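Local coordinates for tail spike protein (Acinetobacter phage vB_AbaP_AS12, PDB 6EU4) that probably serves as the trimeric tailspike with which the phage recognises and degrades the surface polysaccharide of its Acinetobacter baumannii host, at residues Ile224-Thr229 / Val246-Ser251; Arg61-Ser66 / Asn78-Gln83; Val518-Gln523 / Ala539-Ser544. All blocks are in the same frame, centred on the assembly; numbering follows the deposited sequence. Where two conformers were deposited one is given.

Contact 1 of 3, residues Ile224-Thr229 / Val246-Ser251; sequences ILTKNT and VQASAS
L225 and Q247 run side by side off one face of two neighbouring parallel strands, whose axes differ by 3° in direction. Both first torsions put CG anti to the backbone N, so the two chains leave their strands in matching directions. A single methyl, L225 CD1, does the touching: it sits against the Q247 chain from CB to the amide, nearest CD at 3.3 Å. Q247 is extended beyond CG, and its NE2 reaches S249 OG two residues further along the strand at 2.8 Å, a bent bond (137° at the hydrogen) tilted out of the amide plane. S249 OG is also hydrogen-bonded to T279 OG1 of strand 277-279, so the hydroxyl that receives the amide is itself held, probably limiting the amide's rotation.

On the other face T226 stands beside A248, its OG1 3.5 Å from A248 CA; this buried hydroxyl has no hydrogen-bond partner in the model. The backbones are joined by Q247 N to I224 O, T226 N to Q247 O and S249 N to T226 O, the last at 2.8 Å. Past the corner at N228, T229 turns OG1 back to S249 O (3.0 Å), approaching from above the carbonyl plane, while T229 O receives S251 N. Strand 196-200 flanks 224-227 on its far side. Parallel strands in register, as 224-227 and 246-249 are, typify the right-handed beta-helix of phage tailspikes.

Contact 2 of 3, residues Arg61-Ser66 / Asn78-Gln83; sequences RIYVAS and NGWVLQ
R61 stretches along the neighbouring antiparallel strand and turns its guanidinium to main-chain oxygens. NH1 donates to W80 O at 2.9 Å; the acceptor lies in the guanidinium plane, but the donor stands above the plane of the carbonyl. NH2 is taken by F74 O, so at least two carbonyls, one on each NH group, grip the guanidinium, while L82 CB lies over one face, 3.7 Å above its plane.

The backbone supplies the other bonds. I62 and V81 form the hydrogen-bonded pair: I62 N reaches V81 O on a lone pair at 3.0 Å, and V81 N returns to I62 O in a nearly straight bond (176° at the hydrogen), though from above the carbonyl plane. Beyond the strand ends V64 N is satisfied by G79 O at 2.8 Å. G79 passes close beside the Y63 ring with a backbone (phi 90°) suited to glycine. At that ring's edge, in its plane, sits N78 O.

Y63 and W80 form a non-hydrogen-bonded pair, which with the W80 torsions brings the indole against Y63 CB in a CH-pi contact, 3.5 Å from the centroid of the six-membered ring and 3° off its normal. Y63 CG, anti to the backbone N, places the phenol ring obliquely beside the indole. Beyond the strand end V64 CG2 meets V81 CG2 at 3.6 Å, and I62 CD1 abuts the Q83 amide, whose NE2 bonds to Y39 OH of the second subunit.

Strand 59-63 is thus held between strand 37-40, whose A38 bonds the R61 main chain and touches W80, and strand 80-82, beyond which strand 76-77 lies at the sheet edge within this chain; Y55, F49 and A52 of the second subunit pack over the I62/V81 face and neighbouring V64.

Contact 3 of 3, residues Val518-Gln523 / Ala539-Ser544; sequences VPYLVQ and AFAISS
Y520 lays its ring across the neighbouring antiparallel strand, with A541 CA over one face in a CH-pi contact, 3.9 Å from the ring centroid and 20° off the normal. A541 CB extends the contact toward the phenol end, 3.5 Å from Y520 CZ, while A539 CB meets the ring at its edge. The ring therefore lies with its face on A541 and its edge on A539, and V518 CG2 closes on A541 CB at 3.8 Å. The first torsion places Y520 CG anti to the carbonyl carbon, and S515 O, bonded to Y520 OH, then helps hold the ring's tip.

Underneath, the main chains set the register. F540 N meets L521 O almost along the C=O axis at 2.8 Å, and I542 N does likewise with P519 O. The return bond, L521 N to F540 O, is longer (3.3 Å) and more bent, but falls on a carbonyl lone pair. These bonds define a beta hairpin, strands 520-526 and 535-542, whose segments run at 173° to one another within a six-stranded, mostly antiparallel sheet following the beta-helix.

L521 and F540 occupy the reverse face. The I542 and L521 side chains cross obliquely, I542 CD1 lying 4.1 Å from L521 CG, and the F540 ring turns its edge to L521 O, which lies in its plane. Both L521 and F540 look toward another chain: W525 of the third subunit meets the F540 ring with planes at about 50° and, through its indole NE1, bonds Q523 OE1, while N535 of that subunit packs on L521.

The three contacts follow one another along the chain and share no strand; contacts 2 and 3 lie on opposite sides of the chain's centre, their own centres about 104 Å apart, with contact 1 nearest the middle. Contact 1 joins successive parallel strands of the solenoid and is only partly buried; its side chains mix an aliphatic contact with polar ones, and the named partners are in the same chain. Contacts 2 and 3 are buried antiparallel pairs in the flanking sheets, and each turns one face to another subunit. Both set an aromatic side chain against the partner strand, but contact 2 adds a buried guanidinium held by carbonyls, whereas contact 3 is mostly apolar, with alanines at the ring's face and edge.

Contact 1 of 3, residues Ile224-Thr229 / Val246-Ser251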
loop_
_atom_site.group_PDB
_atom_site.type_symbol
_atom_site.label_atom_id
_atom_site.label_comp_id
_atom_site.label_asym_id
_atom_site.label_seq_id
_atom_site.Cartn_x
_atom_site.Cartn_y
_atom_site.Cartn_z
ATOM N N ILE A 224 -22.467 -6.154 2.630
ATOM C CA ILE A 224 -23.409 -6.128 3.740
ATOM C C ILE A 224 -23.595 -4.685 4.166
ATOM O O ILE A 224 -22.618 -3.973 4.426
ATOM C CB ILE A 224 -22.930 -6.977 4.928
ATOM C CG1 ILE A 224 -22.926 -8.453 4.539
ATOM C CG2 ILE A 224 -23.839 -6.748 6.144
ATOM C CD1 ILE A 224 -22.229 -9.326 5.532
ATOM N N LEU A 225 -24.847 -4.269 4.269
ATOM C CA LEU A 225 -25.200 -2.923 4.689
ATOM C C LEU A 225 -25.908 -2.998 6.024
ATOM O O LEU A 225 -26.918 -3.685 6.140
ATOM C CB LEU A 225 -26.138 -2.268 3.681
ATOM C CG LEU A 225 -26.870 -1.003 4.181
ATOM C CD1 LEU A 225 -25.893 0.137 4.416
ATOM C CD2 LEU A 225 -27.969 -0.612 3.207
ATOM N N THR A 226 -25.421 -2.283 7.023
ATOM C CA THR A 226 -26.204 -2.058 8.231
ATOM C C THR A 226 -26.582 -0.588 8.288
ATOM O O THR A 226 -25.758 0.285 8.008
ATOM C CB THR A 226 -25.457 -2.486 9.517
ATOM O OG1 THR A 226 -24.391 -1.580 9.827
ATOM C CG2 THR A 226 -24.889 -3.877 9.377
ATOM N N LYS A 227 -27.833 -0.322 8.630
ATOM C CA LYS A 227 -28.271 1.061 8.723
ATOM C C LYS A 227 -29.483 1.125 9.633
ATOM O O LYS A 227 -30.067 0.101 10.021
ATOM C CB LYS A 227 -28.561 1.665 7.343
ATOM C CG LYS A 227 -29.736 1.058 6.629
ATOM C CD LYS A 227 -30.030 1.774 5.295
ATOM C CE LYS A 227 -30.864 3.025 5.482
ATOM N NZ LYS A 227 -31.493 3.464 4.189
ATOM N N ASN A 228 -29.827 2.355 10.013
ATOM C CA ASN A 228 -30.813 2.592 11.055
ATOM C C ASN A 228 -30.389 1.909 12.351
ATOM O O ASN A 228 -31.200 1.274 13.015
ATOM C CB ASN A 228 -32.216 2.121 10.636
ATOM C CG ASN A 228 -32.794 2.962 9.520
ATOM O OD1 ASN A 228 -32.497 4.141 9.415
ATOM N ND2 ASN A 228 -33.598 2.350 8.664
ATOM N N THR A 229 -29.103 2.010 12.690
ATOM C CA THR A 229 -28.554 1.464 13.923
ATOM C C THR A 229 -27.973 2.567 14.793
ATOM O O THR A 229 -27.688 3.673 14.334
ATOM C CB THR A 229 -27.418 0.446 13.664
ATOM O OG1 THR A 229 -26.250 1.115 13.148
ATOM C CG2 THR A 229 -27.877 -0.643 12.718
ATOM N N VAL A 246 -18.594 -3.453 2.779
ATOM C CA VAL A 246 -19.425 -3.432 3.974
ATOM C C VAL A 246 -19.636 -1.979 4.359
ATOM O O VAL A 246 -18.674 -1.201 4.475
ATOM C CB VAL A 246 -18.785 -4.241 5.114
ATOM C CG1 VAL A 246 -19.592 -4.106 6.395
ATOM C CG2 VAL A 246 -18.691 -5.694 4.705
ATOM N N GLN A 247 -20.895 -1.611 4.561
ATOM C CA GLN A 247 -21.260 -0.258 4.932
ATOM C C GLN A 247 -21.905 -0.320 6.304
ATOM O O GLN A 247 -22.819 -1.128 6.522
ATOM C CB GLN A 247 -22.235 0.358 3.932
ATOM C CG GLN A 247 -22.781 1.704 4.383
ATOM C CD GLN A 247 -23.714 2.364 3.374
ATOM O OE1 GLN A 247 -23.921 1.872 2.268
ATOM N NE2 GLN A 247 -24.303 3.487 3.778
ATOM N N ALA A 248 -21.432 0.514 7.215
ATOM C CA ALA A 248 -22.019 0.619 8.543
ATOM C C ALA A 248 -22.499 2.054 8.739
ATOM O O ALA A 248 -21.697 2.975 8.944
ATOM C CB ALA A 248 -21.025 0.202 9.621
ATOM N N SER A 249 -23.814 2.224 8.657
ATOM C CA SER A 249 -24.460 3.505 8.890
ATOM C C SER A 249 -25.070 3.463 10.286
ATOM O O SER A 249 -25.927 2.625 10.567
ATOM C CB SER A 249 -25.512 3.783 7.818
ATOM O OG SER A 249 -24.930 3.756 6.516
ATOM N N ALA A 250 -24.597 4.341 11.162
ATOM C CA ALA A 250 -24.962 4.295 12.569
ATOM C C ALA A 250 -25.060 5.705 13.121
ATOM O O ALA A 250 -24.379 6.610 12.646
ATOM C CB ALA A 250 -23.923 3.528 13.380
ATOM N N SER A 251 -25.892 5.887 14.150
ATOM C CA SER A 251 -26.000 7.208 14.757
ATOM C C SER A 251 -24.867 7.513 15.730
ATOM O O SER A 251 -24.560 8.685 15.929
ATOM C CB SER A 251 -27.349 7.375 15.467
ATOM O OG SER A 251 -27.429 6.511 16.594
#

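Contact 2 of 3, residues Arg61-Ser66 / Asn78-Gln83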
loop_
_atom_site.group_PDB
_atom_site.type_symbol
_atom_site.label_atom_id
_atom_site.label_comp_id
_atom_site.label_asym_id
_atom_site.label_seq_id
_atom_site.Cartn_x
_atom_site.Cartn_y
_atom_site.Cartn_z
ATOM N N ARG A 61 -40.898 -33.687 -0.667
ATOM C CA ARG A 61 -40.721 -34.319 0.630
ATOM C C ARG A 61 -40.897 -35.819 0.495
ATOM O O ARG A 61 -41.633 -36.303 -0.372
ATOM C CB ARG A 61 -41.701 -33.764 1.661
ATOM C CG ARG A 61 -41.450 -32.293 1.943
ATOM C CD ARG A 61 -42.060 -31.817 3.229
ATOM N NE ARG A 61 -41.642 -30.440 3.504
ATOM C CZ ARG A 61 -40.918 -30.049 4.546
ATOM N NH1 ARG A 61 -40.502 -30.910 5.460
ATOM N NH2 ARG A 61 -40.612 -28.774 4.678
ATOM N N ILE A 62 -40.201 -36.551 1.357
ATOM C CA ILE A 62 -40.285 -38.005 1.405
ATOM C C ILE A 62 -40.709 -38.407 2.805
ATOM O O ILE A 62 -40.104 -37.973 3.793
ATOM C CB ILE A 62 -38.949 -38.668 1.033
ATOM C CG1 ILE A 62 -38.516 -38.230 -0.368
ATOM C CG2 ILE A 62 -39.084 -40.188 1.114
ATOM C CD1 ILE A 62 -37.122 -38.715 -0.772
ATOM N N TYR A 63 -41.724 -39.252 2.890
ATOM C CA TYR A 63 -42.243 -39.675 4.183
ATOM C C TYR A 63 -41.321 -40.706 4.826
ATOM O O TYR A 63 -40.984 -41.721 4.211
ATOM C CB TYR A 63 -43.649 -40.242 4.016
ATOM C CG TYR A 63 -44.292 -40.598 5.329
ATOM C CD1 TYR A 63 -44.473 -39.632 6.309
ATOM C CD2 TYR A 63 -44.715 -41.896 5.593
ATOM C CE1 TYR A 63 -45.057 -39.945 7.517
ATOM C CE2 TYR A 63 -45.304 -42.218 6.800
ATOM C CZ TYR A 63 -45.472 -41.234 7.756
ATOM O OH TYR A 63 -46.047 -41.534 8.958
ATOM N N VAL A 64 -40.889 -40.424 6.053
ATOM C CA VAL A 64 -40.059 -41.332 6.844
ATOM C C VAL A 64 -40.900 -41.768 8.042
ATOM O O VAL A 64 -40.968 -41.061 9.055
ATOM C CB VAL A 64 -38.750 -40.674 7.291
ATOM C CG1 VAL A 64 -37.914 -41.648 8.107
ATOM C CG2 VAL A 64 -37.965 -40.170 6.091
ATOM N N ALA A 65 -41.514 -42.954 7.934
ATOM C CA ALA A 65 -42.523 -43.378 8.907
ATOM C C ALA A 65 -41.977 -43.399 10.331
ATOM O O ALA A 65 -42.700 -43.082 11.283
ATOM C CB ALA A 65 -43.062 -44.758 8.540
ATOM N N SER A 66 -40.714 -43.789 10.504
ATOM C CA SER A 66 -40.136 -43.849 11.841
ATOM C C SER A 66 -40.005 -42.478 12.490
ATOM O O SER A 66 -39.695 -42.401 13.685
ATOM C CB SER A 66 -38.762 -44.518 11.785
ATOM O OG SER A 66 -37.854 -43.725 11.050
ATOM N N ASN A 78 -44.081 -33.880 10.463
ATOM C CA ASN A 78 -44.853 -35.109 10.657
ATOM C C ASN A 78 -44.269 -36.269 9.851
ATOM O O ASN A 78 -44.991 -37.061 9.238
ATOM C CB ASN A 78 -46.327 -34.891 10.305
ATOM C CG ASN A 78 -46.911 -33.658 10.970
ATOM O OD1 ASN A 78 -47.403 -32.753 10.292
ATOM N ND2 ASN A 78 -46.843 -33.604 12.297
ATOM N N GLY A 79 -42.940 -36.379 9.868
ATOM C CA GLY A 79 -42.249 -37.445 9.178
ATOM C C GLY A 79 -41.872 -37.138 7.744
ATOM O O GLY A 79 -41.097 -37.899 7.152
ATOM N N TRP A 80 -42.397 -36.059 7.168
ATOM C CA TRP A 80 -42.125 -35.698 5.781
ATOM C C TRP A 80 -40.836 -34.883 5.729
ATOM O O TRP A 80 -40.795 -33.726 6.173
ATOM C CB TRP A 80 -43.303 -34.927 5.193
ATOM C CG TRP A 80 -44.501 -35.795 4.977
ATOM C CD1 TRP A 80 -45.513 -36.029 5.862
ATOM C CD2 TRP A 80 -44.811 -36.553 3.802
ATOM N NE1 TRP A 80 -46.432 -36.882 5.311
ATOM C CE2 TRP A 80 -46.031 -37.215 4.044
ATOM C CE3 TRP A 80 -44.181 -36.731 2.567
ATOM C CZ2 TRP A 80 -46.624 -38.060 3.107
ATOM C CZ3 TRP A 80 -44.781 -37.568 1.626
ATOM C CH2 TRP A 80 -45.993 -38.214 1.904
ATOM N N VAL A 81 -39.789 -35.479 5.170
ATOM C CA VAL A 81 -38.456 -34.881 5.177
ATOM C C VAL A 81 -38.242 -34.066 3.910
ATOM O O VAL A 81 -38.498 -34.536 2.794
ATOM C CB VAL A 81 -37.379 -35.967 5.329
ATOM C CG1 VAL A 81 -35.986 -35.363 5.254
ATOM C CG2 VAL A 81 -37.566 -36.677 6.659
ATOM N N LEU A 82 -37.741 -32.845 4.083
ATOM C CA LEU A 82 -37.527 -31.950 2.955
ATOM C C LEU A 82 -36.366 -32.422 2.088
ATOM O O LEU A 82 -35.276 -32.705 2.588
ATOM C CB LEU A 82 -37.254 -30.538 3.459
ATOM C CG LEU A 82 -37.074 -29.474 2.372
ATOM C CD1 LEU A 82 -38.327 -29.362 1.495
ATOM C CD2 LEU A 82 -36.744 -28.137 3.017
ATOM N N GLN A 83 -36.595 -32.482 0.785
ATOM C CA GLN A 83 -35.554 -32.844 -0.172
ATOM C C GLN A 83 -34.811 -31.570 -0.551
ATOM O O GLN A 83 -35.363 -30.706 -1.233
ATOM C CB GLN A 83 -36.161 -33.519 -1.399
ATOM C CG GLN A 83 -36.747 -34.867 -1.111
ATOM C CD GLN A 83 -35.673 -35.859 -0.759
ATOM O OE1 GLN A 83 -35.329 -36.024 0.415
ATOM N NE2 GLN A 83 -35.110 -36.515 -1.784
#

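Contact 3 of 3, residues Val518-Gln523 / Ala539-Ser544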
loop_
_atom_site.group_PDB
_atom_site.type_symbol
_atom_site.label_atom_id
_atom_site.label_comp_id
_atom_site.label_asym_id
_atom_site.label_seq_id
_atom_site.Cartn_x
_atom_site.Cartn_y
_atom_site.Cartn_z
ATOM N N VAL A 518 27.148 46.768 1.942
ATOM C CA VAL A 518 27.673 45.808 0.973
ATOM C C VAL A 518 26.920 44.499 1.166
ATOM O O VAL A 518 26.421 44.230 2.266
ATOM C CB VAL A 518 29.187 45.592 1.133
ATOM C CG1 VAL A 518 29.952 46.860 0.790
ATOM C CG2 VAL A 518 29.520 45.127 2.545
ATOM N N PRO A 519 26.808 43.666 0.137
ATOM C CA PRO A 519 26.154 42.363 0.300
ATOM C C PRO A 519 27.038 41.407 1.085
ATOM O O PRO A 519 28.257 41.576 1.144
ATOM C CB PRO A 519 25.957 41.886 -1.140
ATOM C CG PRO A 519 27.045 42.559 -1.903
ATOM C CD PRO A 519 27.270 43.898 -1.241
ATOM N N TYR A 520 26.406 40.377 1.665
ATOM C CA TYR A 520 27.098 39.421 2.531
ATOM C C TYR A 520 26.733 37.976 2.236
ATOM O O TYR A 520 25.605 37.655 1.851
ATOM C CB TYR A 520 26.769 39.632 4.013
ATOM C CG TYR A 520 27.503 40.756 4.694
ATOM C CD1 TYR A 520 27.115 42.076 4.514
ATOM C CD2 TYR A 520 28.561 40.493 5.553
ATOM C CE1 TYR A 520 27.774 43.105 5.160
ATOM C CE2 TYR A 520 29.219 41.508 6.201
ATOM C CZ TYR A 520 28.833 42.811 6.005
ATOM O OH TYR A 520 29.498 43.836 6.642
ATOM N N LEU A 521 27.713 37.105 2.446
ATOM C CA LEU A 521 27.489 35.720 2.822
ATOM C C LEU A 521 27.930 35.562 4.268
ATOM O O LEU A 521 28.959 36.115 4.665
ATOM C CB LEU A 521 28.276 34.764 1.927
ATOM C CG LEU A 521 27.752 34.611 0.504
ATOM C CD1 LEU A 521 28.763 33.890 -0.371
ATOM C CD2 LEU A 521 26.440 33.842 0.540
ATOM N N VAL A 522 27.142 34.827 5.052
ATOM C CA VAL A 522 27.429 34.590 6.463
ATOM C C VAL A 522 27.268 33.103 6.739
ATOM O O VAL A 522 26.241 32.506 6.391
ATOM C CB VAL A 522 26.501 35.401 7.388
ATOM C CG1 VAL A 522 26.824 35.103 8.862
ATOM C CG2 VAL A 522 26.598 36.905 7.095
ATOM N N GLN A 523 28.283 32.501 7.338
ATOM C CA GLN A 523 28.164 31.169 7.903
ATOM C C GLN A 523 27.871 31.342 9.384
ATOM O O GLN A 523 28.683 31.926 10.105
ATOM C CB GLN A 523 29.439 30.358 7.716
ATOM C CG GLN A 523 29.455 29.028 8.499
ATOM C CD GLN A 523 28.598 27.966 7.828
ATOM O OE1 GLN A 523 28.834 27.587 6.679
ATOM N NE2 GLN A 523 27.585 27.487 8.538
ATOM N N ALA A 539 31.526 36.222 8.563
ATOM C CA ALA A 539 30.858 37.117 7.622
ATOM C C ALA A 539 31.821 37.562 6.533
ATOM O O ALA A 539 32.943 38.003 6.824
ATOM C CB ALA A 539 30.284 38.343 8.333
ATOM N N PHE A 540 31.368 37.432 5.273
ATOM C CA PHE A 540 32.061 37.937 4.097
ATOM C C PHE A 540 31.343 39.201 3.634
ATOM O O PHE A 540 30.231 39.126 3.101
ATOM C CB PHE A 540 32.063 36.903 2.973
ATOM C CG PHE A 540 32.816 35.646 3.297
ATOM C CD1 PHE A 540 34.175 35.564 3.040
ATOM C CD2 PHE A 540 32.173 34.539 3.826
ATOM C CE1 PHE A 540 34.886 34.412 3.323
ATOM C CE2 PHE A 540 32.891 33.374 4.107
ATOM C CZ PHE A 540 34.240 33.313 3.849
ATOM N N ALA A 541 31.963 40.356 3.865
ATOM C CA ALA A 541 31.464 41.631 3.353
ATOM C C ALA A 541 31.997 41.802 1.938
ATOM O O ALA A 541 33.154 42.177 1.746
ATOM C CB ALA A 541 31.898 42.777 4.259
ATOM N N ILE A 542 31.142 41.567 0.940
ATOM C CA ILE A 542 31.575 41.340 -0.439
ATOM C C ILE A 542 31.441 42.638 -1.233
ATOM O O ILE A 542 30.331 43.114 -1.488
ATOM C CB ILE A 542 30.772 40.208 -1.091
ATOM C CG1 ILE A 542 30.930 38.907 -0.293
ATOM C CG2 ILE A 542 31.196 40.020 -2.555
ATOM C CD1 ILE A 542 30.044 37.794 -0.763
ATOM N N SER A 543 32.576 43.196 -1.661
ATOM C CA SER A 543 32.617 44.278 -2.631
ATOM C C SER A 543 32.950 43.691 -4.006
ATOM O O SER A 543 33.164 42.487 -4.159
ATOM C CB SER A 543 33.624 45.358 -2.208
ATOM O OG SER A 543 33.220 45.986 -0.993
ATOM N N SER A 544 33.005 44.553 -5.023
ATOM C CA SER A 544 33.060 44.050 -6.393
ATOM C C SER A 544 34.370 43.324 -6.682
ATOM O O SER A 544 34.390 42.402 -7.503
ATOM C CB SER A 544 32.864 45.192 -7.392
ATOM O OG SER A 544 33.912 46.126 -7.289
#